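Local coordinates for protein N-acylethanolamine-hydrolyzing acid amidase subunit beta (Caenorhabditis elegans, PDB 6DY3) that forms the beta subunit of an autocatalytically cleaved heterodimer that probably hydrolyses fatty acid amides such as N-palmitoylethanolamine to ethanolamine and free fatty acids, at residues 131-136 with 147-153; 5-9 with 187-191. All coordinates share one frame; numbering follows the deposited sequence.

How the contacts relate
Starting at the N terminus, the end of strand 2-7 and the two residues after it (5-9) supply the first half of contact 2. The chain then runs on to 131-136, turns through a hairpin and comes back at 147-153, so contact 1 closes a loop with ten residues between its segments. Only after helix 173-185 does 187-191 return to 5-9, with 177 residues between; contact 1 therefore nests within contact 2. Contact 1 joins the two last strands of the seven-stranded sheet, while contact 2 ties the other sheet to the connection between two helices. The two also touch, through Q7 and N132 and through V152 and R187.

Contact 1: 131-136 with 147-153; sequences KNEGVV and VYPLNVD
G134 O is held by two groups of the opposite segment: L150 N donates a 2.7 Å hydrogen bond to it, arriving nearly in line with the carbonyl, and P149 CA makes a CA-H...O contact with it. With no side chain, G134 leaves room for L150, whose CD1 lies 3.7 Å from G134 CA where a CB would crowd it. Further along, V136 and Y148 form a hydrogen-bonded antiparallel pair. V136 N reaches Y148 O at 3.1 Å from above the carbonyl plane, whereas Y148 N meets V136 O at 3.0 Å, tilted modestly from V136's own carbonyl plane. V136 O also lies at the edge of the tyrosine ring.

These bonds build a beta hairpin at the margin of the seven-stranded sheet, one of the two antiparallel sheets that face each other in the Ntn-hydrolase fold. V135 and P149, the neighbouring non-hydrogen-bonded pair, project on the face where V135 meets Y106 and V110 of helix 106-113; V135 CG2 also touches V147 CB at 3.9 Å. L150 instead packs on V5 and Q7 of strand 2-7, bridging to the second sheet.

Beyond the strands, side chains take over the pairing. CG of N132 stands anti to the carbonyl carbon (chi1 -79°), which directs OD1 at the other backbone; there V152 N donates a 2.9 Å bond at 162°, in the carbonyl plane and on a lone pair, with both V152 methyls on one side of that oxygen. N132 N is itself bonded to Q7 OE1. K131, fully extended, passes V152 CG2 with its CE and crosses D153 at about a right angle. Its NZ closes a salt bridge of 2.9 Å with D153 OD2 on the syn side, well out of the carboxylate plane.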
ATOM      1  N   LYS B 131     -23.314   5.046   0.670  1.00 52.48           N
ATOM      2  CA  LYS B 131     -23.524   4.943  -0.766  1.00 48.81           C
ATOM      3  C   LYS B 131     -22.456   5.707  -1.536  1.00 48.93           C
ATOM      4  O   LYS B 131     -22.076   6.821  -1.168  1.00 46.51           O
ATOM      5  CB  LYS B 131     -24.908   5.464  -1.134  1.00 50.97           C
ATOM      6  CG  LYS B 131     -25.215   5.457  -2.620  1.00 51.43           C
ATOM      7  CD  LYS B 131     -26.555   6.119  -2.892  1.00 55.60           C
ATOM      8  CE  LYS B 131     -26.882   6.142  -4.372  1.00 60.34           C
ATOM      9  NZ  LYS B 131     -28.055   7.013  -4.647  1.00 65.97           N
ATOM     10  N   ASN B 132     -21.986   5.097  -2.626  1.00 53.06           N
ATOM     11  CA  ASN B 132     -21.009   5.695  -3.531  1.00 49.77           C
ATOM     12  C   ASN B 132     -19.719   6.069  -2.818  1.00 48.28           C
ATOM     13  O   ASN B 132     -18.923   6.853  -3.343  1.00 52.61           O
ATOM     14  CB  ASN B 132     -21.591   6.921  -4.245  1.00 50.13           C
ATOM     15  CG  ASN B 132     -22.504   6.543  -5.402  1.00 51.92           C
ATOM     16  OD1 ASN B 132     -22.290   5.539  -6.080  1.00 48.87           O
ATOM     17  ND2 ASN B 132     -23.530   7.350  -5.629  1.00 54.91           N
ATOM     18  N   GLU B 133     -19.487   5.518  -1.625  1.00 44.74           N
ATOM     19  CA  GLU B 133     -18.259   5.789  -0.881  1.00 43.99           C
ATOM     20  C   GLU B 133     -17.161   4.860  -1.399  1.00 43.74           C
ATOM     21  O   GLU B 133     -16.739   3.900  -0.753  1.00 42.73           O
ATOM     22  CB  GLU B 133     -18.481   5.636   0.616  1.00 44.51           C
ATOM     23  CG  GLU B 133     -19.224   6.811   1.233  1.00 48.73           C
ATOM     24  CD  GLU B 133     -19.083   6.887   2.746  1.00 49.15           C
ATOM     25  OE1 GLU B 133     -18.758   5.856   3.374  1.00 47.80           O
ATOM     26  OE2 GLU B 133     -19.321   7.977   3.311  1.00 49.67           O
ATOM     27  N   GLY B 134     -16.729   5.152  -2.623  1.00 44.70           N
ATOM     28  CA  GLY B 134     -15.601   4.493  -3.245  1.00 41.32           C
ATOM     29  C   GLY B 134     -14.991   5.419  -4.276  1.00 39.81           C
ATOM     30  O   GLY B 134     -15.690   5.878  -5.183  1.00 42.79           O
ATOM     31  N   VAL B 135     -13.701   5.723  -4.150  1.00 35.15           N
ATOM     32  CA  VAL B 135     -13.078   6.743  -4.981  1.00 34.30           C
ATOM     33  C   VAL B 135     -11.657   6.330  -5.340  1.00 32.65           C
ATOM     34  O   VAL B 135     -10.958   5.679  -4.559  1.00 32.56           O
ATOM     35  CB  VAL B 135     -13.065   8.117  -4.274  1.00 36.96           C
ATOM     36  CG1 VAL B 135     -12.184   8.076  -3.021  1.00 33.75           C
ATOM     37  CG2 VAL B 135     -12.595   9.202  -5.229  1.00 40.65           C
ATOM     38  N   VAL B 136     -11.239   6.715  -6.541  1.00 31.58           N
ATOM     39  CA  VAL B 136      -9.838   6.688  -6.937  1.00 30.02           C
ATOM     40  C   VAL B 136      -9.336   8.120  -6.880  1.00 31.84           C
ATOM     41  O   VAL B 136      -9.902   9.006  -7.529  1.00 33.17           O
ATOM     42  CB  VAL B 136      -9.649   6.090  -8.339  1.00 29.46           C
ATOM     43  CG1 VAL B 136      -8.222   6.285  -8.818  1.00 29.00           C
ATOM     44  CG2 VAL B 136      -9.996   4.613  -8.335  1.00 28.57           C
ATOM     45  N   VAL B 147     -10.350  13.373  -8.248  1.00 47.09           N
ATOM     46  CA  VAL B 147     -11.154  12.326  -7.630  1.00 46.81           C
ATOM     47  C   VAL B 147     -12.120  11.760  -8.659  1.00 48.98           C
ATOM     48  O   VAL B 147     -12.650  12.496  -9.500  1.00 51.60           O
ATOM     49  CB  VAL B 147     -11.917  12.857  -6.400  1.00 48.54           C
ATOM     50  CG1 VAL B 147     -10.936  13.277  -5.315  1.00 47.02           C
ATOM     51  CG2 VAL B 147     -12.820  14.014  -6.789  1.00 50.27           C
ATOM     52  N   TYR B 148     -12.345  10.450  -8.589  1.00 51.23           N
ATOM     53  CA  TYR B 148     -13.293   9.762  -9.464  1.00 52.38           C
ATOM     54  C   TYR B 148     -14.105   8.810  -8.593  1.00 50.69           C
ATOM     55  O   TYR B 148     -13.643   7.699  -8.290  1.00 51.48           O
ATOM     56  CB  TYR B 148     -12.579   9.011 -10.582  1.00 53.13           C
ATOM     57  CG  TYR B 148     -11.637   9.878 -11.377  1.00 61.70           C
ATOM     58  CD1 TYR B 148     -10.300  10.012 -11.006  1.00 63.97           C
ATOM     59  CD2 TYR B 148     -12.080  10.572 -12.499  1.00 68.82           C
ATOM     60  CE1 TYR B 148      -9.431  10.811 -11.735  1.00 67.81           C
ATOM     61  CE2 TYR B 148     -11.218  11.374 -13.236  1.00 71.78           C
ATOM     62  CZ  TYR B 148      -9.896  11.489 -12.850  1.00 72.45           C
ATOM     63  OH  TYR B 148      -9.040  12.284 -13.580  1.00 76.47           O
ATOM     64  N   PRO B 149     -15.302   9.202  -8.167  1.00 52.07           N
ATOM     65  CA  PRO B 149     -16.062   8.386  -7.220  1.00 52.19           C
ATOM     66  C   PRO B 149     -16.982   7.377  -7.903  1.00 51.13           C
ATOM     67  O   PRO B 149     -17.157   7.371  -9.123  1.00 50.46           O
ATOM     68  CB  PRO B 149     -16.880   9.432  -6.451  1.00 49.96           C
ATOM     69  CG  PRO B 149     -16.998  10.607  -7.392  1.00 50.23           C
ATOM     70  CD  PRO B 149     -16.059  10.403  -8.553  1.00 51.17           C
ATOM     71  N   LEU B 150     -17.566   6.512  -7.077  1.00 50.12           N
ATOM     72  CA  LEU B 150     -18.580   5.581  -7.546  1.00 49.76           C
ATOM     73  C   LEU B 150     -19.863   6.322  -7.908  1.00 52.49           C
ATOM     74  O   LEU B 150     -20.212   7.343  -7.306  1.00 54.04           O
ATOM     75  CB  LEU B 150     -18.879   4.532  -6.473  1.00 46.98           C
ATOM     76  CG  LEU B 150     -17.856   3.420  -6.238  1.00 44.68           C
ATOM     77  CD1 LEU B 150     -18.224   2.616  -5.003  1.00 43.04           C
ATOM     78  CD2 LEU B 150     -17.782   2.505  -7.453  1.00 46.51           C
ATOM     79  N   ASN B 151     -20.564   5.799  -8.921  1.00 51.96           N
ATOM     80  CA  ASN B 151     -21.845   6.352  -9.367  1.00 56.11           C
ATOM     81  C   ASN B 151     -22.764   5.162  -9.670  1.00 56.56           C
ATOM     82  O   ASN B 151     -23.005   4.811 -10.829  1.00 58.05           O
ATOM     83  CB  ASN B 151     -21.663   7.261 -10.581  1.00 58.54           C
ATOM     84  CG  ASN B 151     -22.846   8.177 -10.803  1.00 63.59           C
ATOM     85  OD1 ASN B 151     -23.948   7.926 -10.310  1.00 64.86           O
ATOM     86  ND2 ASN B 151     -22.627   9.245 -11.559  1.00 65.79           N
ATOM     87  N   VAL B 152     -23.288   4.540  -8.610  1.00 52.29           N
ATOM     88  CA  VAL B 152     -24.070   3.318  -8.783  1.00 54.20           C
ATOM     89  C   VAL B 152     -25.332   3.584  -9.586  1.00 64.41           C
ATOM     90  O   VAL B 152     -25.783   2.720 -10.351  1.00 65.63           O
ATOM     91  CB  VAL B 152     -24.401   2.683  -7.416  1.00 52.19           C
ATOM     92  CG1 VAL B 152     -23.132   2.169  -6.740  1.00 48.78           C
ATOM     93  CG2 VAL B 152     -25.136   3.677  -6.518  1.00 55.77           C
ATOM     94  N   ASP B 153     -25.917   4.774  -9.448  1.00 72.81           N
ATOM     95  CA  ASP B 153     -27.126   5.085 -10.201  1.00 76.73           C
ATOM     96  C   ASP B 153     -26.845   5.260 -11.687  1.00 74.51           C
ATOM     97  O   ASP B 153     -27.758   5.087 -12.502  1.00 78.40           O
ATOM     98  CB  ASP B 153     -27.797   6.331  -9.628  1.00 77.66           C
ATOM     99  CG  ASP B 153     -28.356   6.102  -8.225  1.00 79.16           C
ATOM    100  OD1 ASP B 153     -28.588   4.931  -7.842  1.00 76.07           O
ATOM    101  OD2 ASP B 153     -28.576   7.098  -7.507  1.00 82.88           O
TER

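Contact 2: 5-9 with 187-191; sequences VAQNS and RRNFD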
ATOM      1  N   VAL B   5     -12.381  -1.364  -6.219  1.00 30.93           N
ATOM      2  CA  VAL B   5     -13.448  -1.043  -5.283  1.00 34.61           C
ATOM      3  C   VAL B   5     -14.774  -1.237  -6.002  1.00 35.94           C
ATOM      4  O   VAL B   5     -14.948  -0.751  -7.124  1.00 36.26           O
ATOM      5  CB  VAL B   5     -13.321   0.391  -4.741  1.00 36.25           C
ATOM      6  CG1 VAL B   5     -14.642   0.860  -4.110  1.00 42.75           C
ATOM      7  CG2 VAL B   5     -12.209   0.446  -3.720  1.00 37.76           C
ATOM      8  N   ALA B   6     -15.709  -1.937  -5.354  1.00 35.92           N
ATOM      9  CA  ALA B   6     -17.006  -2.238  -5.947  1.00 39.92           C
ATOM     10  C   ALA B   6     -18.098  -2.163  -4.890  1.00 40.88           C
ATOM     11  O   ALA B   6     -17.897  -2.578  -3.745  1.00 37.74           O
ATOM     12  CB  ALA B   6     -17.015  -3.630  -6.602  1.00 37.74           C
ATOM     13  N   GLN B   7     -19.258  -1.632  -5.280  1.00 43.88           N
ATOM     14  CA  GLN B   7     -20.434  -1.601  -4.419  1.00 48.70           C
ATOM     15  C   GLN B   7     -21.538  -2.431  -5.063  1.00 49.48           C
ATOM     16  O   GLN B   7     -21.960  -2.142  -6.188  1.00 52.02           O
ATOM     17  CB  GLN B   7     -20.902  -0.167  -4.173  1.00 47.97           C
ATOM     18  CG  GLN B   7     -22.026  -0.080  -3.164  1.00 49.99           C
ATOM     19  CD  GLN B   7     -22.454   1.340  -2.867  1.00 51.76           C
ATOM     20  OE1 GLN B   7     -22.032   2.292  -3.523  1.00 50.25           O
ATOM     21  NE2 GLN B   7     -23.280   1.491  -1.849  1.00 55.59           N
ATOM     22  N   ASN B   8     -21.999  -3.458  -4.354  1.00 42.94           N
ATOM     23  CA  ASN B   8     -22.998  -4.351  -4.918  1.00 42.34           C
ATOM     24  C   ASN B   8     -24.386  -3.730  -4.790  1.00 48.38           C
ATOM     25  O   ASN B   8     -24.559  -2.610  -4.302  1.00 45.57           O
ATOM     26  CB  ASN B   8     -22.932  -5.724  -4.246  1.00 41.48           C
ATOM     27  CG  ASN B   8     -23.217  -5.666  -2.760  1.00 43.67           C
ATOM     28  OD1 ASN B   8     -23.771  -4.692  -2.253  1.00 46.72           O
ATOM     29  ND2 ASN B   8     -22.851  -6.724  -2.052  1.00 43.64           N
ATOM     30  N   SER B   9     -25.398  -4.480  -5.238  1.00 56.39           N
ATOM     31  CA  SER B   9     -26.766  -3.975  -5.204  1.00 57.00           C
ATOM     32  C   SER B   9     -27.232  -3.741  -3.774  1.00 54.79           C
ATOM     33  O   SER B   9     -27.955  -2.776  -3.500  1.00 55.54           O
ATOM     34  CB  SER B   9     -27.698  -4.957  -5.914  1.00 57.56           C
ATOM     35  OG  SER B   9     -27.302  -5.158  -7.259  1.00 55.24           O
ATOM     36  N   ARG B 187     -23.103  -6.771 -10.939  1.00 46.62           N
ATOM     37  CA  ARG B 187     -23.197  -6.046  -9.679  1.00 46.89           C
ATOM     38  C   ARG B 187     -23.950  -6.854  -8.631  1.00 53.44           C
ATOM     39  O   ARG B 187     -23.527  -6.921  -7.471  1.00 49.97           O
ATOM     40  CB  ARG B 187     -23.886  -4.698  -9.897  1.00 45.10           C
ATOM     41  CG  ARG B 187     -23.973  -3.874  -8.622  1.00 49.37           C
ATOM     42  CD  ARG B 187     -24.758  -2.594  -8.791  1.00 50.03           C
ATOM     43  NE  ARG B 187     -24.850  -1.886  -7.520  1.00 52.17           N
ATOM     44  CZ  ARG B 187     -25.556  -0.778  -7.322  1.00 55.98           C
ATOM     45  NH1 ARG B 187     -26.248  -0.234  -8.318  1.00 58.63           N
ATOM     46  NH2 ARG B 187     -25.571  -0.214  -6.121  1.00 55.45           N
ATOM     47  N   ARG B 188     -25.066  -7.471  -9.016  1.00 63.51           N
ATOM     48  CA  ARG B 188     -25.920  -8.142  -8.046  1.00 68.59           C
ATOM     49  C   ARG B 188     -25.206  -9.346  -7.446  1.00 65.45           C
ATOM     50  O   ARG B 188     -24.545 -10.116  -8.150  1.00 66.63           O
ATOM     51  CB  ARG B 188     -27.235  -8.573  -8.698  1.00 74.69           C
ATOM     52  CG  ARG B 188     -28.226  -9.194  -7.718  1.00 80.29           C
ATOM     53  CD  ARG B 188     -29.634  -9.317  -8.301  1.00 82.18           C
ATOM     54  NE  ARG B 188     -30.231  -8.009  -8.588  1.00 82.56           N
ATOM     55  CZ  ARG B 188     -30.497  -7.534  -9.807  1.00 83.44           C
ATOM     56  NH1 ARG B 188     -30.239  -8.250 -10.898  1.00 84.03           N
ATOM     57  NH2 ARG B 188     -31.036  -6.327  -9.938  1.00 82.75           N
ATOM     58  N   ASN B 189     -25.338  -9.496  -6.127  1.00 59.31           N
ATOM     59  CA  ASN B 189     -24.746 -10.599  -5.374  1.00 57.96           C
ATOM     60  C   ASN B 189     -23.223 -10.608  -5.439  1.00 55.10           C
ATOM     61  O   ASN B 189     -22.596 -11.635  -5.154  1.00 54.71           O
ATOM     62  CB  ASN B 189     -25.296 -11.951  -5.843  1.00 59.93           C
ATOM     63  CG  ASN B 189     -26.775 -12.116  -5.542  1.00 62.30           C
ATOM     64  OD1 ASN B 189     -27.330 -11.433  -4.678  1.00 58.16           O
ATOM     65  ND2 ASN B 189     -27.417 -13.037  -6.246  1.00 67.29           N
ATOM     66  N   PHE B 190     -22.604  -9.485  -5.790  1.00 51.00           N
ATOM     67  CA  PHE B 190     -21.152  -9.395  -5.772  1.00 46.49           C
ATOM     68  C   PHE B 190     -20.688  -9.260  -4.328  1.00 47.18           C
ATOM     69  O   PHE B 190     -21.082  -8.321  -3.627  1.00 47.76           O
ATOM     70  CB  PHE B 190     -20.659  -8.214  -6.602  1.00 44.79           C
ATOM     71  CG  PHE B 190     -19.171  -8.187  -6.772  1.00 41.34           C
ATOM     72  CD1 PHE B 190     -18.578  -8.746  -7.892  1.00 39.49           C
ATOM     73  CD2 PHE B 190     -18.364  -7.616  -5.808  1.00 41.58           C
ATOM     74  CE1 PHE B 190     -17.213  -8.729  -8.048  1.00 38.70           C
ATOM     75  CE2 PHE B 190     -16.991  -7.597  -5.960  1.00 40.86           C
ATOM     76  CZ  PHE B 190     -16.416  -8.154  -7.081  1.00 40.29           C
ATOM     77  N   ASP B 191     -19.871 -10.207  -3.879  1.00 48.88           N
ATOM     78  CA  ASP B 191     -19.406 -10.213  -2.501  1.00 50.42           C
ATOM     79  C   ASP B 191     -17.897 -10.391  -2.455  1.00 47.86           C
ATOM     80  O   ASP B 191     -17.223 -10.330  -3.489  1.00 47.78           O
ATOM     81  CB  ASP B 191     -20.103 -11.323  -1.710  1.00 53.62           C
ATOM     82  CG  ASP B 191     -19.834 -12.706  -2.279  1.00 59.60           C
ATOM     83  OD1 ASP B 191     -19.889 -13.684  -1.503  1.00 62.99           O
ATOM     84  OD2 ASP B 191     -19.573 -12.819  -3.498  1.00 61.65           O
TER
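R187 reaches along the end of strand 2-7 and offers its guanidinium to two consecutive carbonyls. NH2 donates to N8 O at 3.2 Å (144°), coming from above that carbonyl's plane, while NE makes a weak bond to Q7 O, also 3.2 Å. In return, ND2 of N8 donates to F190 O at 2.9 Å, with the oxygen close to the amide plane, so the two segments grip each other in both directions. Beside these bonds, S9 OG sits 3.4 Å from R188 CA, and the F190 ring brings CE2 to 4.0 Å from A6 CB.

What positions these groups lies one step out. The arginine chain leaves with CG anti to the backbone N (chi1 -178°) and stays extended to NE, which carries the guanidinium past the strand end. An alanine at R187 would strip both carbonyls of this donor and is likely to leave V152 and W157, which pack on the arginine, with a gap. The N8 amide is fixed from its other end, where OD1 accepts from Q12 N. A type II turn from R187 to F190, closed by F190 N to R187 O, brings F190 round beside N8.

The turn connects helix 173-185, whose L182 and L185 meet F190, to helix 192-199, N-capped by D191; its partner strand 2-7 runs between 13-20 and 158-161.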